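Side-chain contacts in putative pyrroline carboxylate reductase (Streptococcus pyogenes, PDB 2AHR), which probably catalyses the NAD(P)H-dependent reduction of 1-pyrroline-5-carboxylate to L-proline, the last step of proline biosynthesis: residues T75-P79 against L80-Q84; N186-K190 against A191-E195; S247-D250 against K251-K255. All coordinates share one frame; numbering follows the deposited sequence.

Contact 1 of 3, residues T75-P79 against L80-Q84. With NAP (NADP nicotinamide-adenine-dinucleotide phosphate), chain S.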
ATOM      1  N   THR E  75      32.412 -12.452 -26.498  1.00 56.92           N
ATOM      2  CA  THR E  75      32.567 -13.830 -26.969  1.00 57.36           C
ATOM      3  C   THR E  75      32.625 -13.969 -28.497  1.00 57.38           C
ATOM      4  O   THR E  75      33.508 -14.651 -29.024  1.00 57.61           O
ATOM      5  CB  THR E  75      31.436 -14.716 -26.412  1.00 57.51           C
ATOM      6  OG1 THR E  75      31.558 -14.779 -24.987  1.00 58.84           O
ATOM      7  CG2 THR E  75      31.496 -16.142 -26.986  1.00 58.13           C
ATOM      8  N   VAL E  76      31.696 -13.324 -29.200  1.00 57.07           N
ATOM      9  CA  VAL E  76      31.561 -13.521 -30.644  1.00 56.73           C
ATOM     10  C   VAL E  76      32.504 -12.643 -31.471  1.00 56.56           C
ATOM     11  O   VAL E  76      32.953 -13.074 -32.528  1.00 56.78           O
ATOM     12  CB  VAL E  76      30.066 -13.369 -31.134  1.00 56.91           C
ATOM     13  CG1 VAL E  76      29.935 -13.582 -32.648  1.00 56.34           C
ATOM     14  CG2 VAL E  76      29.130 -14.340 -30.383  1.00 56.56           C
ATOM     15  N   LEU E  77      32.808 -11.433 -31.000  1.00 56.54           N
ATOM     16  CA  LEU E  77      33.544 -10.457 -31.833  1.00 56.76           C
ATOM     17  C   LEU E  77      35.073 -10.484 -31.728  1.00 57.24           C
ATOM     18  O   LEU E  77      35.774 -10.244 -32.721  1.00 56.89           O
ATOM     19  CB  LEU E  77      33.044  -9.026 -31.592  1.00 56.63           C
ATOM     20  CG  LEU E  77      31.541  -8.757 -31.753  1.00 56.11           C
ATOM     21  CD1 LEU E  77      31.253  -7.303 -31.475  1.00 55.29           C
ATOM     22  CD2 LEU E  77      31.038  -9.170 -33.131  1.00 55.84           C
ATOM     23  N   LYS E  78      35.583 -10.753 -30.527  1.00 57.67           N
ATOM     24  CA  LYS E  78      37.019 -10.680 -30.272  1.00 58.38           C
ATOM     25  C   LYS E  78      37.860 -11.602 -31.189  1.00 58.68           C
ATOM     26  O   LYS E  78      38.834 -11.126 -31.788  1.00 59.11           O
ATOM     27  CB  LYS E  78      37.341 -10.872 -28.782  1.00 58.39           C
ATOM     28  CG  LYS E  78      36.994  -9.666 -27.924  1.00 59.33           C
ATOM     29  CD  LYS E  78      37.874  -9.542 -26.684  1.00 60.86           C
ATOM     30  CE  LYS E  78      37.530  -8.258 -25.929  1.00 62.91           C
ATOM     31  NZ  LYS E  78      38.381  -7.969 -24.728  1.00 62.64           N
ATOM     32  N   PRO E  79      37.490 -12.903 -31.313  1.00 58.75           N
ATOM     33  CA  PRO E  79      38.230 -13.797 -32.237  1.00 58.78           C
ATOM     34  C   PRO E  79      38.216 -13.429 -33.730  1.00 58.76           C
ATOM     35  O   PRO E  79      38.948 -14.030 -34.509  1.00 59.16           O
ATOM     36  CB  PRO E  79      37.561 -15.167 -32.029  1.00 58.69           C
ATOM     37  CG  PRO E  79      36.245 -14.875 -31.424  1.00 59.22           C
ATOM     38  CD  PRO E  79      36.433 -13.637 -30.591  1.00 58.76           C
ATOM     39  N   LEU E  80      37.404 -12.458 -34.130  1.00 58.46           N
ATOM     40  CA  LEU E  80      37.231 -12.133 -35.551  1.00 58.16           C
ATOM     41  C   LEU E  80      38.156 -10.990 -35.987  1.00 57.59           C
ATOM     42  O   LEU E  80      38.613 -10.216 -35.153  1.00 57.88           O
ATOM     43  CB  LEU E  80      35.760 -11.776 -35.821  1.00 58.22           C
ATOM     44  CG  LEU E  80      34.653 -12.849 -35.893  1.00 59.37           C
ATOM     45  CD1 LEU E  80      34.804 -14.031 -34.935  1.00 59.97           C
ATOM     46  CD2 LEU E  80      33.281 -12.207 -35.703  1.00 60.12           C
ATOM     47  N   HIS E  81      38.434 -10.872 -37.285  1.00 56.93           N
ATOM     48  CA  HIS E  81      39.261  -9.750 -37.759  1.00 56.52           C
ATOM     49  C   HIS E  81      38.490  -8.874 -38.745  1.00 55.40           C
ATOM     50  O   HIS E  81      38.302  -9.250 -39.900  1.00 55.50           O
ATOM     51  CB  HIS E  81      40.592 -10.223 -38.387  1.00 56.98           C
ATOM     52  CG  HIS E  81      41.246 -11.360 -37.656  1.00 59.36           C
ATOM     53  ND1 HIS E  81      42.142 -11.170 -36.624  1.00 61.64           N
ATOM     54  CD2 HIS E  81      41.137 -12.703 -37.818  1.00 61.49           C
ATOM     55  CE1 HIS E  81      42.553 -12.345 -36.179  1.00 62.59           C
ATOM     56  NE2 HIS E  81      41.963 -13.292 -36.890  1.00 62.40           N
ATOM     57  N   PHE E  82      38.065  -7.697 -38.295  1.00 53.94           N
ATOM     58  CA  PHE E  82      37.193  -6.843 -39.110  1.00 52.72           C
ATOM     59  C   PHE E  82      37.989  -5.921 -40.037  1.00 52.48           C
ATOM     60  O   PHE E  82      39.115  -5.544 -39.725  1.00 52.73           O
ATOM     61  CB  PHE E  82      36.170  -6.092 -38.235  1.00 51.78           C
ATOM     62  CG  PHE E  82      35.075  -6.982 -37.694  1.00 50.18           C
ATOM     63  CD1 PHE E  82      35.210  -7.611 -36.456  1.00 48.99           C
ATOM     64  CD2 PHE E  82      33.908  -7.214 -38.436  1.00 49.15           C
ATOM     65  CE1 PHE E  82      34.204  -8.451 -35.955  1.00 47.85           C
ATOM     66  CE2 PHE E  82      32.895  -8.050 -37.945  1.00 47.04           C
ATOM     67  CZ  PHE E  82      33.052  -8.673 -36.703  1.00 47.71           C
ATOM     68  N   LYS E  83      37.394  -5.577 -41.178  1.00 51.95           N
ATOM     69  CA  LYS E  83      38.112  -4.971 -42.297  1.00 51.69           C
ATOM     70  C   LYS E  83      37.306  -3.847 -42.961  1.00 51.32           C
ATOM     71  O   LYS E  83      37.735  -3.259 -43.967  1.00 51.27           O
ATOM     72  CB  LYS E  83      38.412  -6.058 -43.335  1.00 52.31           C
ATOM     73  CG  LYS E  83      39.220  -7.255 -42.798  1.00 53.88           C
ATOM     74  CD  LYS E  83      38.879  -8.547 -43.558  1.00 56.83           C
ATOM     75  CE  LYS E  83      40.075  -9.519 -43.633  1.00 58.71           C
ATOM     76  NZ  LYS E  83      40.594 -10.007 -42.301  1.00 58.73           N
ATOM     77  N   GLN E  84      36.133  -3.560 -42.395  1.00 50.30           N
ATOM     78  CA  GLN E  84      35.194  -2.584 -42.958  1.00 49.04           C
ATOM     79  C   GLN E  84      34.420  -1.899 -41.838  1.00 47.90           C
ATOM     80  O   GLN E  84      34.469  -2.365 -40.696  1.00 47.87           O
ATOM     81  CB  GLN E  84      34.208  -3.282 -43.887  1.00 49.05           C
ATOM     82  CG  GLN E  84      33.376  -4.336 -43.198  1.00 49.13           C
ATOM     83  CD  GLN E  84      34.154  -5.605 -42.967  1.00 50.00           C
ATOM     84  OE1 GLN E  84      34.548  -5.910 -41.837  1.00 50.33           O
ATOM     85  NE2 GLN E  84      34.394  -6.355 -44.041  1.00 50.12           N
TER
HETATM   86  PA  NAP S1504      17.049 -12.572 -30.676  1.00 71.82           P
HETATM   87  O1A NAP S1504      17.261 -13.481 -29.517  1.00 70.64           O
HETATM   88  O2A NAP S1504      15.669 -12.736 -31.220  1.00 71.30           O
HETATM   89  O5B NAP S1504      18.150 -12.782 -31.842  1.00 71.91           O
HETATM   90  C5B NAP S1504      19.504 -13.061 -31.568  1.00 74.73           C
HETATM   91  C4B NAP S1504      20.001 -14.027 -32.640  1.00 76.90           C
HETATM   92  O4B NAP S1504      21.414 -14.148 -32.629  1.00 77.46           O
HETATM   93  C3B NAP S1504      19.413 -15.423 -32.445  1.00 77.49           C
HETATM   94  O3B NAP S1504      18.682 -15.757 -33.606  1.00 77.05           O
HETATM   95  C2B NAP S1504      20.605 -16.345 -32.242  1.00 78.55           C
HETATM   96  O2B NAP S1504      20.549 -17.559 -32.974  1.00 80.39           O
HETATM   97  C1B NAP S1504      21.745 -15.516 -32.819  1.00 78.30           C
HETATM   98  N9A NAP S1504      23.055 -15.931 -32.260  1.00 78.43           N
HETATM   99  C8A NAP S1504      23.308 -16.495 -31.029  1.00 78.32           C
HETATM  100  N7A NAP S1504      24.638 -16.737 -30.934  1.00 78.70           N
HETATM  101  C5A NAP S1504      25.240 -16.343 -32.085  1.00 78.29           C
HETATM  102  C6A NAP S1504      26.567 -16.383 -32.515  1.00 78.02           C
HETATM  103  N6A NAP S1504      27.359 -17.331 -32.018  1.00 78.66           N
HETATM  104  N1A NAP S1504      26.874 -15.895 -33.770  1.00 77.76           N
HETATM  105  C2A NAP S1504      25.882 -15.401 -34.599  1.00 77.27           C
HETATM  106  N3A NAP S1504      24.571 -15.381 -34.168  1.00 76.85           N
HETATM  107  C4A NAP S1504      24.253 -15.841 -32.930  1.00 77.94           C
HETATM  108  O3  NAP S1504      17.364 -11.045 -30.227  1.00 69.77           O
HETATM  109  PN  NAP S1504      16.725  -9.739 -30.942  1.00 68.69           P
HETATM  110  O1N NAP S1504      15.478  -9.400 -30.197  1.00 69.47           O
HETATM  111  O2N NAP S1504      16.661  -9.897 -32.420  1.00 67.83           O
HETATM  112  O5D NAP S1504      17.837  -8.621 -30.585  1.00 66.01           O
HETATM  113  C5D NAP S1504      19.040  -8.516 -31.313  1.00 62.62           C
HETATM  114  C4D NAP S1504      19.652  -7.131 -31.112  1.00 60.42           C
HETATM  115  O4D NAP S1504      18.754  -6.105 -31.491  1.00 58.44           O
HETATM  116  C3D NAP S1504      20.013  -6.887 -29.650  1.00 59.85           C
HETATM  117  O3D NAP S1504      21.335  -6.406 -29.617  1.00 60.11           O
HETATM  118  C2D NAP S1504      19.040  -5.832 -29.139  1.00 58.23           C
HETATM  119  O2D NAP S1504      19.686  -4.975 -28.204  1.00 55.05           O
HETATM  120  C1D NAP S1504      18.593  -5.145 -30.448  1.00 57.31           C
HETATM  121  N1N NAP S1504      17.197  -4.638 -30.496  1.00 55.30           N
HETATM  122  C2N NAP S1504      16.116  -5.494 -30.402  1.00 53.27           C
HETATM  123  C3N NAP S1504      14.813  -4.994 -30.483  1.00 51.06           C
HETATM  124  C7N NAP S1504      13.626  -5.913 -30.509  1.00 49.66           C
HETATM  125  O7N NAP S1504      12.361  -5.313 -30.666  1.00 49.98           O
HETATM  126  N7N NAP S1504      13.782  -7.239 -30.396  1.00 47.53           N
HETATM  127  C4N NAP S1504      14.608  -3.621 -30.664  1.00 51.37           C
HETATM  128  C5N NAP S1504      15.695  -2.764 -30.768  1.00 50.58           C
HETATM  129  C6N NAP S1504      16.985  -3.292 -30.684  1.00 54.38           C
HETATM  130  P2B NAP S1504      19.625 -18.826 -32.576  1.00 81.61           P
HETATM  131  O1X NAP S1504      20.030 -19.990 -33.465  1.00 81.45           O
HETATM  132  O2X NAP S1504      19.876 -19.199 -31.132  1.00 81.93           O
HETATM  133  O3X NAP S1504      18.156 -18.500 -32.782  1.00 80.71           O
HETATM  134  O   HOH W   1      37.538  -8.468 -33.275  1.00 63.12           O
HETATM  135  O   HOH W   2      40.315  -9.665 -33.301  1.00 62.03           O
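Leu80 folds back against Val76 and Leu77 of helix 73-77, in the Rossmann-fold domain that binds NADP, where a type I beta turn from Leu77 to Leu80 leads the chain on to strand 86-88. Leu80 N closes the turn on Leu77 O at 3.1 Å. With CG beside its own backbone N (chi1 -75°) and chi2 at 36°, the leucine sets both methyls around one carbonyl: CD1 lies 3.2 Å from Val76 O and CD2 hardly farther. CD1 also meets the ring of Pro79, and the same side chain packs on Ile58. Phe82 reaches back to Leu77, ring atom CZ lying 4.1 Å from Leu77 CD2, while Leu77 O sits at the ring edge near its plane. Over one face of the His81 imidazole, offset to the rim, stands Pro79 O. Two waters bridge carbonyls of the turn: water 1 is hydrogen-bonded to Leu77 O and Leu80 O, water 2 to Lys78 O and Leu80 O. The Lys78 side chain leads off to a salt bridge with Glu74. Val76 meets the cofactor instead: chi1 of -180° sends its CG2 to the adenine side, 3.8 Å from N6A of the NADP.

Contact 2 of 3, residues N186-K190 against A191-E195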
ATOM      1  N   ASN E 186     -16.261  -6.144 -20.034  1.00 30.64           N
ATOM      2  CA  ASN E 186     -17.495  -5.391 -20.157  1.00 31.48           C
ATOM      3  C   ASN E 186     -18.384  -5.720 -21.370  1.00 31.80           C
ATOM      4  O   ASN E 186     -19.203  -4.879 -21.791  1.00 31.80           O
ATOM      5  CB  ASN E 186     -17.133  -3.911 -20.167  1.00 31.00           C
ATOM      6  CG  ASN E 186     -16.746  -3.420 -18.795  1.00 31.80           C
ATOM      7  OD1 ASN E 186     -17.588  -3.345 -17.910  1.00 31.53           O
ATOM      8  ND2 ASN E 186     -15.466  -3.124 -18.598  1.00 29.42           N
ATOM      9  N   GLY E 187     -18.218  -6.909 -21.949  1.00 31.66           N
ATOM     10  CA  GLY E 187     -19.187  -7.397 -22.939  1.00 31.32           C
ATOM     11  C   GLY E 187     -18.784  -7.422 -24.404  1.00 32.31           C
ATOM     12  O   GLY E 187     -19.491  -8.015 -25.242  1.00 32.05           O
ATOM     13  N   ILE E 188     -17.646  -6.829 -24.737  1.00 32.31           N
ATOM     14  CA  ILE E 188     -17.257  -6.787 -26.153  1.00 32.81           C
ATOM     15  C   ILE E 188     -16.208  -7.826 -26.515  1.00 32.74           C
ATOM     16  O   ILE E 188     -15.153  -7.867 -25.887  1.00 33.72           O
ATOM     17  CB  ILE E 188     -16.831  -5.378 -26.580  1.00 32.17           C
ATOM     18  CG1 ILE E 188     -18.002  -4.413 -26.340  1.00 33.86           C
ATOM     19  CG2 ILE E 188     -16.399  -5.366 -28.046  1.00 31.04           C
ATOM     20  CD1 ILE E 188     -17.847  -3.057 -27.003  1.00 34.99           C
ATOM     21  N   PRO E 189     -16.494  -8.674 -27.527  1.00 33.29           N
ATOM     22  CA  PRO E 189     -15.553  -9.711 -27.953  1.00 32.91           C
ATOM     23  C   PRO E 189     -14.138  -9.172 -28.219  1.00 32.67           C
ATOM     24  O   PRO E 189     -13.973  -8.042 -28.716  1.00 32.57           O
ATOM     25  CB  PRO E 189     -16.188 -10.252 -29.244  1.00 33.47           C
ATOM     26  CG  PRO E 189     -17.649 -10.044 -29.050  1.00 34.02           C
ATOM     27  CD  PRO E 189     -17.752  -8.727 -28.304  1.00 32.92           C
ATOM     28  N   LYS E 190     -13.133  -9.972 -27.863  1.00 32.67           N
ATOM     29  CA  LYS E 190     -11.710  -9.556 -27.932  1.00 32.32           C
ATOM     30  C   LYS E 190     -11.306  -8.932 -29.278  1.00 32.14           C
ATOM     31  O   LYS E 190     -10.761  -7.821 -29.316  1.00 31.67           O
ATOM     32  CB  LYS E 190     -10.780 -10.738 -27.585  1.00 31.92           C
ATOM     33  CG  LYS E 190      -9.267 -10.389 -27.609  1.00 32.43           C
ATOM     34  CD  LYS E 190      -8.883  -9.443 -26.461  1.00 33.86           C
ATOM     35  CE  LYS E 190      -7.426  -8.989 -26.532  1.00 36.10           C
ATOM     36  NZ  LYS E 190      -6.452 -10.132 -26.489  1.00 36.71           N
ATOM     37  N   ALA E 191     -11.553  -9.666 -30.369  1.00 31.71           N
ATOM     38  CA  ALA E 191     -11.198  -9.215 -31.720  1.00 31.81           C
ATOM     39  C   ALA E 191     -11.818  -7.852 -32.042  1.00 31.76           C
ATOM     40  O   ALA E 191     -11.146  -6.936 -32.544  1.00 32.18           O
ATOM     41  CB  ALA E 191     -11.628 -10.292 -32.789  1.00 31.29           C
ATOM     42  N   LYS E 192     -13.103  -7.722 -31.732  1.00 31.59           N
ATOM     43  CA  LYS E 192     -13.826  -6.483 -31.934  1.00 32.16           C
ATOM     44  C   LYS E 192     -13.259  -5.355 -31.053  1.00 32.10           C
ATOM     45  O   LYS E 192     -13.063  -4.230 -31.532  1.00 32.80           O
ATOM     46  CB  LYS E 192     -15.327  -6.697 -31.654  1.00 31.44           C
ATOM     47  CG  LYS E 192     -16.220  -5.506 -31.972  1.00 32.64           C
ATOM     48  CD  LYS E 192     -16.047  -4.972 -33.431  1.00 35.71           C
ATOM     49  CE  LYS E 192     -16.354  -6.059 -34.496  1.00 35.98           C
ATOM     50  NZ  LYS E 192     -16.329  -5.566 -35.924  1.00 38.45           N
ATOM     51  N   ALA E 193     -12.989  -5.655 -29.782  1.00 31.75           N
ATOM     52  CA  ALA E 193     -12.443  -4.647 -28.858  1.00 31.74           C
ATOM     53  C   ALA E 193     -11.081  -4.185 -29.358  1.00 31.73           C
ATOM     54  O   ALA E 193     -10.798  -2.986 -29.359  1.00 31.18           O
ATOM     55  CB  ALA E 193     -12.346  -5.197 -27.429  1.00 31.47           C
ATOM     56  N   LEU E 194     -10.251  -5.132 -29.814  1.00 31.42           N
ATOM     57  CA  LEU E 194      -8.918  -4.793 -30.358  1.00 32.36           C
ATOM     58  C   LEU E 194      -8.997  -3.911 -31.617  1.00 32.62           C
ATOM     59  O   LEU E 194      -8.210  -2.975 -31.800  1.00 31.67           O
ATOM     60  CB  LEU E 194      -8.122  -6.061 -30.712  1.00 32.54           C
ATOM     61  CG  LEU E 194      -7.241  -6.739 -29.670  1.00 35.08           C
ATOM     62  CD1 LEU E 194      -6.674  -8.058 -30.249  1.00 36.62           C
ATOM     63  CD2 LEU E 194      -6.104  -5.799 -29.203  1.00 36.00           C
ATOM     64  N   GLU E 195      -9.952  -4.228 -32.487  1.00 33.23           N
ATOM     65  CA  GLU E 195     -10.128  -3.491 -33.718  1.00 34.03           C
ATOM     66  C   GLU E 195     -10.487  -2.041 -33.398  1.00 33.27           C
ATOM     67  O   GLU E 195      -9.865  -1.118 -33.904  1.00 33.93           O
ATOM     68  CB  GLU E 195     -11.196  -4.172 -34.566  1.00 34.62           C
ATOM     69  CG  GLU E 195     -11.569  -3.406 -35.816  1.00 40.09           C
ATOM     70  CD  GLU E 195     -12.768  -4.009 -36.559  1.00 45.48           C
ATOM     71  OE1 GLU E 195     -13.473  -4.883 -36.012  1.00 47.00           O
ATOM     72  OE2 GLU E 195     -13.009  -3.589 -37.701  1.00 49.67           O
TER
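With CG anti to the backbone N (chi1 -179°) and bends at chi2 and chi4, the Lys190 chain passes Leu194, while Ile188, whose CG2 is likewise anti to N, sets that methyl against Lys192 and Ala193. The setting is a short loop joining two helices of the dimerisation domain: a Schellman motif with Gly187 as its C-prime residue ends helix 158-185, and Pro189 is the N-cap of helix 190-210. Two backbone bonds open the new helix, Ala193 N to Pro189 O and Leu194 N to Lys190 O, both 2.8 Å.

Ile188 CG2 lies 3.9 Å from Lys192 CG and 4.1 Å from Ala193 CB, so the branch fills the angle between loop and helix. The aliphatic part of Lys190 crosses Leu194, its CE 3.9 Å from both CG and CD1 of the leucine. This leads the ammonium to two carboxylates, Glu177 on helix 158-185 and Asp220 of a third subunit; Pro189 packs on Pro225 of that third subunit, and Leu194 on Pro215 of the second. This junction thus meets two neighbouring chains. Lys192, bent at chi2 and chi3, curls along its own helix instead, and its NZ forms a salt bridge with the syn side of Glu195 OE1 at 2.9 Å.

Contact 3 of 3, residues S247-D250 against K251-K255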
ATOM      1  N   SER E 247       8.342   5.019 -14.366  1.00 31.96           N
ATOM      2  CA  SER E 247       9.147   4.054 -13.621  1.00 32.04           C
ATOM      3  C   SER E 247       9.608   2.934 -14.550  1.00 31.73           C
ATOM      4  O   SER E 247      10.759   2.494 -14.467  1.00 32.39           O
ATOM      5  CB  SER E 247       8.384   3.540 -12.419  1.00 31.61           C
ATOM      6  OG  SER E 247       9.232   2.761 -11.601  1.00 33.96           O
ATOM      7  N   ALA E 248       8.736   2.507 -15.466  1.00 31.32           N
ATOM      8  CA  ALA E 248       9.080   1.452 -16.442  1.00 30.95           C
ATOM      9  C   ALA E 248      10.197   1.893 -17.379  1.00 31.07           C
ATOM     10  O   ALA E 248      11.095   1.122 -17.705  1.00 31.75           O
ATOM     11  CB  ALA E 248       7.850   1.054 -17.248  1.00 30.07           C
ATOM     12  N   ILE E 249      10.130   3.143 -17.825  1.00 31.36           N
ATOM     13  CA  ILE E 249      11.148   3.692 -18.687  1.00 30.61           C
ATOM     14  C   ILE E 249      12.476   3.776 -17.942  1.00 30.48           C
ATOM     15  O   ILE E 249      13.520   3.444 -18.508  1.00 29.53           O
ATOM     16  CB  ILE E 249      10.713   5.088 -19.233  1.00 31.22           C
ATOM     17  CG1 ILE E 249       9.546   4.943 -20.211  1.00 29.33           C
ATOM     18  CG2 ILE E 249      11.905   5.832 -19.854  1.00 29.67           C
ATOM     19  CD1 ILE E 249       9.898   4.164 -21.511  1.00 31.60           C
ATOM     20  N   ASP E 250      12.440   4.243 -16.684  1.00 31.52           N
ATOM     21  CA  ASP E 250      13.625   4.214 -15.798  1.00 31.75           C
ATOM     22  C   ASP E 250      14.261   2.819 -15.707  1.00 31.96           C
ATOM     23  O   ASP E 250      15.481   2.675 -15.864  1.00 31.77           O
ATOM     24  CB  ASP E 250      13.272   4.719 -14.390  1.00 32.26           C
ATOM     25  CG  ASP E 250      13.170   6.277 -14.319  1.00 34.87           C
ATOM     26  OD1 ASP E 250      13.496   6.956 -15.318  1.00 34.97           O
ATOM     27  OD2 ASP E 250      12.753   6.824 -13.264  1.00 38.96           O
ATOM     28  N   LYS E 251      13.439   1.799 -15.452  1.00 31.10           N
ATOM     29  CA  LYS E 251      13.950   0.411 -15.383  1.00 32.30           C
ATOM     30  C   LYS E 251      14.560  -0.034 -16.699  1.00 31.72           C
ATOM     31  O   LYS E 251      15.552  -0.762 -16.707  1.00 31.83           O
ATOM     32  CB  LYS E 251      12.848  -0.571 -14.960  1.00 31.83           C
ATOM     33  CG  LYS E 251      12.572  -0.519 -13.462  1.00 35.62           C
ATOM     34  CD  LYS E 251      13.731  -1.129 -12.681  1.00 41.09           C
ATOM     35  CE  LYS E 251      13.355  -1.552 -11.257  1.00 45.78           C
ATOM     36  NZ  LYS E 251      14.527  -2.223 -10.539  1.00 47.02           N
ATOM     37  N   THR E 252      13.968   0.413 -17.807  1.00 31.38           N
ATOM     38  CA  THR E 252      14.475   0.063 -19.134  1.00 31.63           C
ATOM     39  C   THR E 252      15.864   0.675 -19.324  1.00 31.08           C
ATOM     40  O   THR E 252      16.792   0.009 -19.792  1.00 30.27           O
ATOM     41  CB  THR E 252      13.516   0.528 -20.245  1.00 31.57           C
ATOM     42  OG1 THR E 252      12.177   0.093 -19.936  1.00 32.64           O
ATOM     43  CG2 THR E 252      13.952  -0.035 -21.622  1.00 30.24           C
ATOM     44  N   ILE E 253      15.981   1.952 -18.962  1.00 31.46           N
ATOM     45  CA  ILE E 253      17.225   2.686 -19.072  1.00 31.21           C
ATOM     46  C   ILE E 253      18.287   2.090 -18.134  1.00 32.16           C
ATOM     47  O   ILE E 253      19.456   1.926 -18.536  1.00 32.95           O
ATOM     48  CB  ILE E 253      16.978   4.205 -18.811  1.00 32.05           C
ATOM     49  CG1 ILE E 253      16.067   4.782 -19.914  1.00 30.49           C
ATOM     50  CG2 ILE E 253      18.301   4.985 -18.728  1.00 29.31           C
ATOM     51  CD1 ILE E 253      15.740   6.233 -19.735  1.00 32.74           C
ATOM     52  N   ASP E 254      17.903   1.778 -16.889  1.00 32.67           N
ATOM     53  CA  ASP E 254      18.816   1.130 -15.928  1.00 33.48           C
ATOM     54  C   ASP E 254      19.408  -0.148 -16.534  1.00 33.08           C
ATOM     55  O   ASP E 254      20.600  -0.408 -16.419  1.00 33.12           O
ATOM     56  CB  ASP E 254      18.097   0.722 -14.633  1.00 34.02           C
ATOM     57  CG  ASP E 254      17.819   1.877 -13.709  1.00 37.11           C
ATOM     58  OD1 ASP E 254      18.346   2.998 -13.917  1.00 40.98           O
ATOM     59  OD2 ASP E 254      17.052   1.644 -12.749  1.00 41.17           O
ATOM     60  N   LYS E 255      18.568  -0.944 -17.176  1.00 32.77           N
ATOM     61  CA  LYS E 255      19.043  -2.193 -17.772  1.00 32.87           C
ATOM     62  C   LYS E 255      20.004  -1.896 -18.902  1.00 32.95           C
ATOM     63  O   LYS E 255      21.052  -2.523 -19.001  1.00 32.19           O
ATOM     64  CB  LYS E 255      17.886  -3.044 -18.286  1.00 32.21           C
ATOM     65  CG  LYS E 255      18.351  -4.365 -18.920  1.00 33.96           C
ATOM     66  CD  LYS E 255      18.938  -5.291 -17.823  1.00 35.12           C
ATOM     67  CE  LYS E 255      19.426  -6.607 -18.408  1.00 39.02           C
ATOM     68  NZ  LYS E 255      19.803  -7.507 -17.289  1.00 41.02           N
TER
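Hydrogen bonds come first between Ala248 and Thr252, where one carbonyl oxygen takes two donors from the same residue. Thr252 N reaches Ala248 O at 3.0 Å and the hydroxyl OG1 reaches it at 2.7 Å, the two arriving from opposite faces of the carbonyl plane. Thr252 chi1 of -50° makes this possible, laying OG1 beside the backbone N and pointing it back up the helix. The same hydroxyl is also hydrogen-bonded to Tyr171 OH, which ties this turn to helix 158-185. The other backbone bonds keep the i to i+4 pattern, Lys251 N to Ser247 O, Ile253 N to Ile249 O and Asp254 N to Asp250 O.

Apolar contact is made by Ile249 and Ile253, one turn apart: CG2 of the first lies 3.9 Å from CD1 of the second. Both isoleucines pack on Ala163 of helix 158-185.

The polar ends of Ser247 and Asp250 are paired with a neighbouring copy. Asp250 OD2 forms a salt bridge with Lys185 of the second subunit, which probably offsets the aspartate charge, and OD1 accepts from Asn186 of that subunit; Ser247 OG is hydrogen-bonded to Glu235 of the second subunit. Helix 241-258 thus packs on helix 158-185 of its own chain and on the second subunit, with Thr252 and Ile253 touching both, at the dimer interface of the pyrroline-5-carboxylate reductase dimerisation domain.

The three contacts follow one another along the chain and show how local side-chain geometry serves different levels of organisation. Contact 1 lies where helix 73-77 gives way to the loop before strand 86-88 of the central sheet, in the nucleotide-binding domain; contacts 2 and 3 both belong to the helical dimerisation domain, at the start of helix 190-210 and within helix 241-258. Centres of contacts 1 and 2 lie 50 Å apart, on opposite sides of the chain's centre, and contact 3 is 31 Å from each. Contacts 2 and 3 are complementary across the dimer: Asn186 of one chain is hydrogen-bonded to Asp250 of the other, so segments about 20 Å apart (nearest atoms) within a chain meet between subunits.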